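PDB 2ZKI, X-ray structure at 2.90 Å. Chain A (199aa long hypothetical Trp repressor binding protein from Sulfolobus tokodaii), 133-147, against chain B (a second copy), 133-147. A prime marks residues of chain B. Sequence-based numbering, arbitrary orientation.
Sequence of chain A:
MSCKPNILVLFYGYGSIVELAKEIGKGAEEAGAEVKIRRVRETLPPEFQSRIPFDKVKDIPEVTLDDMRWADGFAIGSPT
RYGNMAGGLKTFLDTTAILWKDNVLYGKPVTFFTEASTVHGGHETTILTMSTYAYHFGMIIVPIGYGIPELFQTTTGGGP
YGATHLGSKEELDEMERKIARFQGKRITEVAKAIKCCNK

Chain A, residues 133-147: YAYHFGMIIVPIGYG
Chain B (133-147) YAYHFGMIIVPIGYG

The two copies of this stretch run antiparallel about a near-twofold centred on Ile141, as the CA register demonstrates: Tyr135 pairs with Pro143′ (5.2 Å CA to CA), Gly138 with Gly145′ (3.8 Å), Ile141 with Ile141′ (4.9 Å), and the reciprocal pairs repeat these values closely. Together the stretches bury 963 Å².

Chain A enters as the last turn of a helix that begins earlier in the chain, with Tyr133 (chi1 t) out of reach of chain B. Tyr135 (phi/psi -70/-42, chi1 m, chi2 87°) points its CA-to-CB bond sideways, yet its ring end comes nearer: CD2 lies 3.6 Å from Pro143′ CB, and OH 3.5 Å from Ile141′ CG2. One water joins the two tyrosines, 2.8 Å from Tyr135 OH and 2.9 Å from Tyr135′ OH. The Tyr135 carbonyl O receives a CA-H...O contact from Gly145′ CA (3.2 Å, 142° at H). The CA-to-CB bond of His136 (chi1 m, chi2 -106°) points away, but its backbone O meets the edge of the Tyr146′ ring, 3.3 Å from CD1.

Gly138 leaves helical geometry with positive phi (75/14), and the chain turns into an extended segment. Its O and Pro143′ O, 4.4 Å apart, are both acceptors and cannot bond directly; a water donates to both, 2.7 Å from each. The CA-to-CB bond of Met139 (-75/143; m, t, p) points away, while its O approaches Pro143′ CG at 3.1 Å.

Ile140 (-90/132, chi1 p, chi2 t) packs CG2 3.9 Å from Val142′ CG1, and its CA lies 3.3 Å from Ile141′ O in a CA-H...O contact. Ile141 (-86/131, chi1 m, chi2 t) forms the single antiparallel bridge: Ile141 N donates to Ile141′ O (2.9 Å, 149°) and Ile141′ N to Ile141 O (3.0 Å, 141°). Beside this reciprocal pair, the Ile141 and Ile141′ CD1 atoms meet at 3.8 Å.

Val142 (-113/100, chi1 t) places CG2 3.8 Å from Ile140′ CG2. The CA-to-CB bond of Pro143 (-79/163, C-gamma exo) points toward chain B, with CB 3.6 Å from Tyr135′ CD2 and CG 3.3 Å from Met139′ O; a third water donates to Pro143 O (2.6 Å) and Gly138′ O (2.7 Å). The CA-to-CB bond of Ile144 (-95/-26; p, t) points away. Gly145 (62/-124) sits with CA 4.0 Å from Gly138′ CA; an ideal CB on Gly145 would lie 2.7 Å from that Gly138′ CA, a clash, so the close approach depends on glycine. Tyr146 (-133/54, chi1 m, chi2 96°) brings CD1 3.3 Å from His136′ O, and Gly147 (-66/-53) makes no contact.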

# COMPACT_ATOMS: atom_id res chain seq x y z
N TYR A 133 -5.35 8.25 4.50
CA TYR A 133 -6.14 9.34 5.07
C TYR A 133 -5.24 10.51 5.48
O TYR A 133 -5.53 11.67 5.17
CB TYR A 133 -6.92 8.82 6.29
CG TYR A 133 -7.86 9.82 6.93
CD1 TYR A 133 -7.43 10.63 7.99
CD2 TYR A 133 -9.18 9.94 6.51
CE1 TYR A 133 -8.29 11.54 8.59
CE2 TYR A 133 -10.05 10.84 7.10
CZ TYR A 133 -9.60 11.64 8.14
OH TYR A 133 -10.46 12.54 8.73
N ALA A 134 -4.14 10.19 6.16
CA ALA A 134 -3.21 11.19 6.69
C ALA A 134 -2.53 12.03 5.61
O ALA A 134 -2.20 13.19 5.83
CB ALA A 134 -2.17 10.52 7.56
N TYR A 135 -2.33 11.43 4.43
CA TYR A 135 -1.70 12.14 3.32
C TYR A 135 -2.61 13.22 2.74
O TYR A 135 -2.16 14.32 2.43
CB TYR A 135 -1.28 11.15 2.22
CG TYR A 135 -0.15 10.23 2.63
CD1 TYR A 135 -0.41 9.03 3.28
CD2 TYR A 135 1.17 10.56 2.36
CE1 TYR A 135 0.61 8.18 3.66
CE2 TYR A 135 2.21 9.72 2.74
CZ TYR A 135 1.92 8.53 3.39
OH TYR A 135 2.95 7.69 3.76
N HIS A 136 -3.90 12.90 2.60
CA HIS A 136 -4.87 13.82 2.02
C HIS A 136 -5.20 14.98 2.96
O HIS A 136 -5.49 16.09 2.51
CB HIS A 136 -6.14 13.06 1.63
CG HIS A 136 -5.97 12.17 0.44
ND1 HIS A 136 -6.49 12.47 -0.80
CD2 HIS A 136 -5.32 10.99 0.30
CE1 HIS A 136 -6.17 11.51 -1.65
NE2 HIS A 136 -5.47 10.60 -1.00
N PHE A 137 -5.14 14.72 4.26
CA PHE A 137 -5.41 15.73 5.28
C PHE A 137 -4.16 16.49 5.70
O PHE A 137 -4.24 17.48 6.44
CB PHE A 137 -6.05 15.08 6.51
CG PHE A 137 -7.53 14.85 6.38
CD1 PHE A 137 -8.03 13.83 5.56
CD2 PHE A 137 -8.44 15.64 7.08
CE1 PHE A 137 -9.39 13.62 5.45
CE2 PHE A 137 -9.81 15.42 6.98
CZ PHE A 137 -10.29 14.41 6.15
N GLY A 138 -3.00 16.03 5.23
CA GLY A 138 -1.72 16.62 5.61
C GLY A 138 -1.28 16.26 7.02
O GLY A 138 -0.37 16.88 7.57
N MET A 139 -1.93 15.25 7.61
CA MET A 139 -1.59 14.78 8.95
C MET A 139 -0.31 13.96 8.94
O MET A 139 -0.05 13.21 8.00
CB MET A 139 -2.74 13.92 9.50
CG MET A 139 -4.05 14.67 9.64
SD MET A 139 -5.41 13.60 10.12
CE MET A 139 -5.01 13.28 11.84
N ILE A 140 0.50 14.10 10.00
CA ILE A 140 1.76 13.36 10.10
C ILE A 140 1.59 12.01 10.81
O ILE A 140 0.98 11.92 11.87
CB ILE A 140 2.90 14.21 10.74
CG1 ILE A 140 2.47 14.80 12.08
CG2 ILE A 140 3.34 15.31 9.78
CD1 ILE A 140 3.62 15.35 12.92
N ILE A 141 2.15 10.96 10.20
CA ILE A 141 1.99 9.58 10.69
C ILE A 141 3.03 9.24 11.75
O ILE A 141 4.22 9.47 11.55
CB ILE A 141 2.07 8.56 9.53
CG1 ILE A 141 1.04 8.88 8.45
CG2 ILE A 141 1.89 7.12 10.04
CD1 ILE A 141 1.40 8.37 7.07
N VAL A 142 2.58 8.68 12.87
CA VAL A 142 3.47 8.25 13.95
C VAL A 142 3.46 6.72 14.09
O VAL A 142 2.54 6.14 14.68
CB VAL A 142 3.11 8.92 15.30
CG1 VAL A 142 4.02 8.42 16.42
CG2 VAL A 142 3.21 10.44 15.19
N PRO A 143 4.49 6.05 13.54
CA PRO A 143 4.68 4.62 13.80
C PRO A 143 5.33 4.42 15.16
O PRO A 143 5.90 5.36 15.72
CB PRO A 143 5.65 4.19 12.69
CG PRO A 143 5.82 5.38 11.79
CD PRO A 143 5.50 6.57 12.61
N ILE A 144 5.25 3.20 15.70
CA ILE A 144 5.94 2.89 16.95
C ILE A 144 7.32 2.26 16.73
O ILE A 144 8.20 2.38 17.58
CB ILE A 144 5.09 2.03 17.91
CG1 ILE A 144 4.47 0.83 17.19
CG2 ILE A 144 4.03 2.89 18.57
CD1 ILE A 144 3.78 -0.15 18.12
N GLY A 145 7.49 1.60 15.58
CA GLY A 145 8.77 1.02 15.20
C GLY A 145 9.21 -0.05 16.17
O GLY A 145 8.48 -1.01 16.42
N TYR A 146 10.41 0.12 16.72
CA TYR A 146 10.94 -0.80 17.72
C TYR A 146 11.52 -0.02 18.89
O TYR A 146 12.69 -0.21 19.27
CB TYR A 146 11.97 -1.74 17.09
CG TYR A 146 11.41 -2.69 16.05
CD1 TYR A 146 11.48 -2.38 14.69
CD2 TYR A 146 10.80 -3.89 16.42
CE1 TYR A 146 10.97 -3.24 13.73
CE2 TYR A 146 10.28 -4.76 15.46
CZ TYR A 146 10.37 -4.42 14.12
OH TYR A 146 9.86 -5.27 13.16
N GLY A 147 10.70 0.85 19.46
CA GLY A 147 11.09 1.69 20.60
C GLY A 147 11.37 0.90 21.86
O GLY A 147 12.42 1.04 22.47
N TYR B 133 9.48 1.85 4.97
CA TYR B 133 10.79 2.05 5.60
C TYR B 133 10.66 2.85 6.91
O TYR B 133 11.22 2.46 7.94
CB TYR B 133 11.74 2.75 4.62
CG TYR B 133 13.14 2.99 5.15
CD1 TYR B 133 13.48 4.20 5.77
CD2 TYR B 133 14.13 2.02 5.01
CE1 TYR B 133 14.76 4.43 6.25
CE2 TYR B 133 15.42 2.24 5.49
CZ TYR B 133 15.73 3.45 6.10
OH TYR B 133 17.00 3.67 6.58
N ALA B 134 9.91 3.94 6.86
CA ALA B 134 9.70 4.79 8.03
C ALA B 134 9.08 4.05 9.20
O ALA B 134 9.43 4.31 10.36
CB ALA B 134 8.86 6.00 7.66
N TYR B 135 8.16 3.12 8.91
CA TYR B 135 7.48 2.35 9.94
C TYR B 135 8.43 1.46 10.73
O TYR B 135 8.37 1.42 11.96
CB TYR B 135 6.35 1.50 9.35
CG TYR B 135 5.14 2.29 8.91
CD1 TYR B 135 4.98 2.66 7.58
CD2 TYR B 135 4.14 2.64 9.82
CE1 TYR B 135 3.86 3.38 7.17
CE2 TYR B 135 3.02 3.36 9.42
CZ TYR B 135 2.89 3.73 8.09
OH TYR B 135 1.79 4.44 7.68
N HIS B 136 9.31 0.77 10.01
CA HIS B 136 10.26 -0.17 10.63
C HIS B 136 11.34 0.54 11.43
O HIS B 136 11.87 -0.01 12.39
CB HIS B 136 10.89 -1.07 9.57
CG HIS B 136 9.93 -2.02 8.94
ND1 HIS B 136 9.85 -3.35 9.30
CD2 HIS B 136 8.99 -1.83 7.99
CE1 HIS B 136 8.91 -3.94 8.58
NE2 HIS B 136 8.37 -3.04 7.78
N PHE B 137 11.67 1.77 11.02
CA PHE B 137 12.69 2.57 11.68
C PHE B 137 12.13 3.50 12.76
O PHE B 137 12.89 4.09 13.53
CB PHE B 137 13.51 3.36 10.65
CG PHE B 137 14.59 2.55 10.00
CD1 PHE B 137 14.29 1.59 9.04
CD2 PHE B 137 15.92 2.75 10.35
CE1 PHE B 137 15.29 0.83 8.45
CE2 PHE B 137 16.93 2.01 9.76
CZ PHE B 137 16.62 1.05 8.80
N GLY B 138 10.80 3.61 12.81
CA GLY B 138 10.14 4.47 13.80
C GLY B 138 10.19 5.94 13.43
O GLY B 138 10.10 6.80 14.31
N MET B 139 10.35 6.22 12.14
CA MET B 139 10.41 7.58 11.63
C MET B 139 9.00 8.08 11.32
O MET B 139 8.20 7.35 10.74
CB MET B 139 11.25 7.64 10.36
CG MET B 139 12.66 7.12 10.50
SD MET B 139 13.52 7.07 8.92
CE MET B 139 13.90 8.80 8.71
N ILE B 140 8.72 9.32 11.69
CA ILE B 140 7.40 9.90 11.46
C ILE B 140 7.27 10.44 10.03
O ILE B 140 8.13 11.17 9.55
CB ILE B 140 7.00 10.97 12.52
CG1 ILE B 140 8.06 12.07 12.64
CG2 ILE B 140 6.78 10.30 13.88
CD1 ILE B 140 7.62 13.26 13.48
N ILE B 141 6.19 10.04 9.35
CA ILE B 141 5.98 10.41 7.95
C ILE B 141 5.29 11.77 7.84
O ILE B 141 4.27 12.02 8.48
CB ILE B 141 5.18 9.33 7.18
CG1 ILE B 141 5.78 7.94 7.44
CG2 ILE B 141 5.17 9.64 5.68
CD1 ILE B 141 4.87 6.80 7.05
N VAL B 142 5.86 12.65 7.01
CA VAL B 142 5.34 14.00 6.79
C VAL B 142 4.84 14.17 5.35
O VAL B 142 5.64 14.34 4.42
CB VAL B 142 6.41 15.08 7.12
CG1 VAL B 142 5.82 16.48 7.02
CG2 VAL B 142 7.01 14.85 8.50
N PRO B 143 3.51 14.09 5.15
CA PRO B 143 2.92 14.38 3.84
C PRO B 143 2.78 15.87 3.58
O PRO B 143 2.82 16.67 4.51
CB PRO B 143 1.52 13.75 3.94
CG PRO B 143 1.47 13.04 5.26
CD PRO B 143 2.49 13.69 6.12
N ILE B 144 2.62 16.23 2.31
CA ILE B 144 2.38 17.61 1.91
C ILE B 144 0.93 17.99 2.21
O ILE B 144 0.67 19.05 2.78
CB ILE B 144 2.66 17.83 0.40
CG1 ILE B 144 4.15 17.67 0.10
CG2 ILE B 144 2.18 19.19 -0.05
CD1 ILE B 144 4.50 17.89 -1.37
N GLY B 145 -0.00 17.13 1.82
CA GLY B 145 -1.43 17.41 1.94
C GLY B 145 -1.86 18.46 0.94
O GLY B 145 -1.40 18.45 -0.21
N TYR B 146 -2.73 19.36 1.37
CA TYR B 146 -3.17 20.47 0.52
C TYR B 146 -2.92 21.81 1.21
O TYR B 146 -3.85 22.60 1.43
CB TYR B 146 -4.65 20.30 0.14
CG TYR B 146 -4.90 19.14 -0.80
CD1 TYR B 146 -5.26 17.88 -0.30
CD2 TYR B 146 -4.76 19.29 -2.18
CE1 TYR B 146 -5.48 16.81 -1.16
CE2 TYR B 146 -4.97 18.22 -3.04
CZ TYR B 146 -5.34 16.99 -2.53
OH TYR B 146 -5.56 15.94 -3.38
N GLY B 147 -1.65 22.05 1.54
CA GLY B 147 -1.22 23.27 2.23
C GLY B 147 -1.36 24.51 1.38
O GLY B 147 -2.19 25.37 1.67
O HOH W 1 1.96 5.44 5.01
O HOH W 2 2.06 17.76 6.87
O HOH W 3 8.12 6.63 16.12